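Local coordinates for CdiA toxin (Cupriavidus taiwanensis, PDB 5T87), which forms the C-terminal toxin domain of a contact-dependent growth inhibition protein, probably acts in the target cell cytoplasm, and is bound here by its immunity protein, at the interface of chains B and A. Residues are numbered along the deposited sequence; one frame, centred on the assembly and turned at random. Chains: chain A, CdiA toxin; chain B, CdiI immunity protein.

The interface of chains B and A. Residues chain B 3-6; chain A 8, 11, 43-45.
B:Arg4 and A:Asp43 meet where the N-terminal strand of the CdiI immunity protein pairs with strand A 44-50 of the CdiA toxin domain. This is intermolecular beta augmentation in a toxin-immunity complex. Strand B 4-5 runs parallel to the toxin strand. B:Arg4 N bonds to A:Asp43 O, A:Tyr45 N to B:Arg4 O, and B:Gln6 N to A:Tyr45 O at 2.8 Å. On its other side the immunity strand faces helix A 7-12. There the side-chain amide of A:Gln8 reads two backbone groups. Its NE2 gives a bond to B:Met3 O (2.8 Å), which lies close to the amide plane. Its OE1 takes B:Tyr5 N at 3.1 Å; the bond is nearly straight, but the donor sits above the carbonyl plane. A bend at chi2 (55°) turns the amide of A:Gln8 along the strand. The immunity strand is thus gripped along both edges.

The tight part is apolar. B:Met3 is a selenomethionine. Its SE lies against both A:Tyr45 and A:Leu11, 3.7 Å from ring carbon CE1 of A:Tyr45. Methyl CD1 of A:Leu11 is 3.9 Å from the same SE. The other methyl of A:Leu11, CD2, presses on the backbone at B:Tyr5 N.

B:Arg4 projects from the opposite face of the strand, where the contact is polar but firmly held. NE and NH2 converge on one carboxylate oxygen, A:Asp43 OD1; the salt bridge from NH2 measures 2.6 Å. OD1 lies near the guanidinium plane, yet the guanidinium and carboxylate planes stand 84° apart. The two donors approach OD1 from opposite faces of the carboxylate. A:Val44 CG2 covers one guanidinium face near its rim, 3.7 Å above the plane. The loose end is at B:Gln6, where 19 Å² is hidden. The side chain of B:Gln6 adds little: its CB touches A:Val44 CG1 at 3.8 Å, and the rest extends away from this toxin segment.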
loop_
_atom_site.group_PDB
_atom_site.type_symbol
_atom_site.label_atom_id
_atom_site.label_comp_id
_atom_site.label_asym_id
_atom_site.label_seq_id
_atom_site.Cartn_x
_atom_site.Cartn_y
_atom_site.Cartn_z
HETATM N N MSE B 3 12.145 10.412 7.437
HETATM C CA MSE B 3 11.194 9.324 7.202
HETATM C C MSE B 3 11.773 8.066 7.749
HETATM O O MSE B 3 12.994 7.899 7.749
HETATM C CB MSE B 3 10.931 9.116 5.735
HETATM C CG MSE B 3 10.210 10.306 5.136
HETATM SE SE MSE B 3 9.980 9.902 3.228
HETATM C CE MSE B 3 11.446 10.958 2.421
ATOM N N ARG B 4 10.901 7.192 8.239
ATOM C CA ARG B 4 11.306 5.967 8.906
ATOM C C ARG B 4 10.695 4.776 8.196
ATOM O O ARG B 4 9.484 4.729 8.005
ATOM C CB ARG B 4 10.842 5.991 10.360
ATOM C CG ARG B 4 11.620 6.946 11.253
ATOM C CD ARG B 4 10.962 7.065 12.617
ATOM N NE ARG B 4 9.731 7.863 12.570
ATOM C CZ ARG B 4 8.794 7.884 13.517
ATOM N NH1 ARG B 4 8.901 7.130 14.610
ATOM N NH2 ARG B 4 7.727 8.660 13.360
ATOM N N TYR B 5 11.531 3.819 7.805
ATOM C CA TYR B 5 11.072 2.572 7.216
ATOM C C TYR B 5 10.624 1.647 8.334
ATOM O O TYR B 5 11.352 1.455 9.292
ATOM C CB TYR B 5 12.184 1.890 6.397
ATOM C CG TYR B 5 11.765 0.552 5.805
ATOM C CD1 TYR B 5 10.920 0.494 4.698
ATOM C CD2 TYR B 5 12.193 -0.651 6.370
ATOM C CE1 TYR B 5 10.517 -0.722 4.158
ATOM C CE2 TYR B 5 11.800 -1.877 5.841
ATOM C CZ TYR B 5 10.957 -1.916 4.734
ATOM O OH TYR B 5 10.546 -3.130 4.197
ATOM N N GLN B 6 9.417 1.091 8.211
ATOM C CA GLN B 6 8.983 -0.016 9.070
ATOM C C GLN B 6 8.352 -1.087 8.198
ATOM O O GLN B 6 7.354 -0.850 7.513
ATOM C CB GLN B 6 8.013 0.436 10.171
ATOM C CG GLN B 6 8.065 -0.422 11.443
ATOM C CD GLN B 6 7.208 0.137 12.595
ATOM O OE1 GLN B 6 7.571 1.126 13.259
ATOM N NE2 GLN B 6 6.069 -0.508 12.843
ATOM N N GLN A 8 15.766 1.612 4.979
ATOM C CA GLN A 8 15.910 2.968 5.513
ATOM C C GLN A 8 16.574 3.937 4.513
ATOM O O GLN A 8 15.992 4.976 4.185
ATOM C CB GLN A 8 16.646 2.934 6.863
ATOM C CG GLN A 8 16.648 4.239 7.646
ATOM C CD GLN A 8 15.257 4.792 7.889
ATOM O OE1 GLN A 8 14.459 4.195 8.604
ATOM N NE2 GLN A 8 14.961 5.935 7.296
ATOM N N LEU A 11 14.566 4.439 1.231
ATOM C CA LEU A 11 13.463 5.367 1.532
ATOM C C LEU A 11 13.919 6.824 1.551
ATOM O O LEU A 11 13.261 7.676 0.958
ATOM C CB LEU A 11 12.801 5.007 2.875
ATOM C CG LEU A 11 11.702 5.914 3.463
ATOM C CD1 LEU A 11 10.569 6.137 2.478
ATOM C CD2 LEU A 11 11.169 5.319 4.760
ATOM N N ASP A 43 5.332 10.114 9.435
ATOM C CA ASP A 43 6.464 9.979 8.518
ATOM C C ASP A 43 6.905 8.522 8.327
ATOM O O ASP A 43 7.877 8.279 7.638
ATOM C CB ASP A 43 7.650 10.877 8.948
ATOM C CG ASP A 43 8.253 10.509 10.334
ATOM O OD1 ASP A 43 8.017 9.394 10.838
ATOM O OD2 ASP A 43 8.979 11.361 10.925
ATOM N N VAL A 44 6.205 7.564 8.934
ATOM C CA VAL A 44 6.543 6.131 8.805
ATOM C C VAL A 44 6.006 5.549 7.490
ATOM O O VAL A 44 4.877 5.842 7.102
ATOM C CB VAL A 44 5.973 5.292 9.968
ATOM C CG1 VAL A 44 6.318 3.809 9.807
ATOM C CG2 VAL A 44 6.468 5.839 11.302
ATOM N N TYR A 45 6.826 4.728 6.830
ATOM C CA TYR A 45 6.510 4.139 5.531
ATOM C C TYR A 45 6.815 2.632 5.513
ATOM O O TYR A 45 7.749 2.184 6.202
ATOM C CB TYR A 45 7.318 4.832 4.427
ATOM C CG TYR A 45 6.850 6.238 4.080
ATOM C CD1 TYR A 45 7.164 7.327 4.891
ATOM C CD2 TYR A 45 6.115 6.486 2.920
ATOM C CE1 TYR A 45 6.740 8.615 4.570
ATOM C CE2 TYR A 45 5.687 7.764 2.589
ATOM C CZ TYR A 45 6.000 8.822 3.408
ATOM O OH TYR A 45 5.567 10.066 3.041
#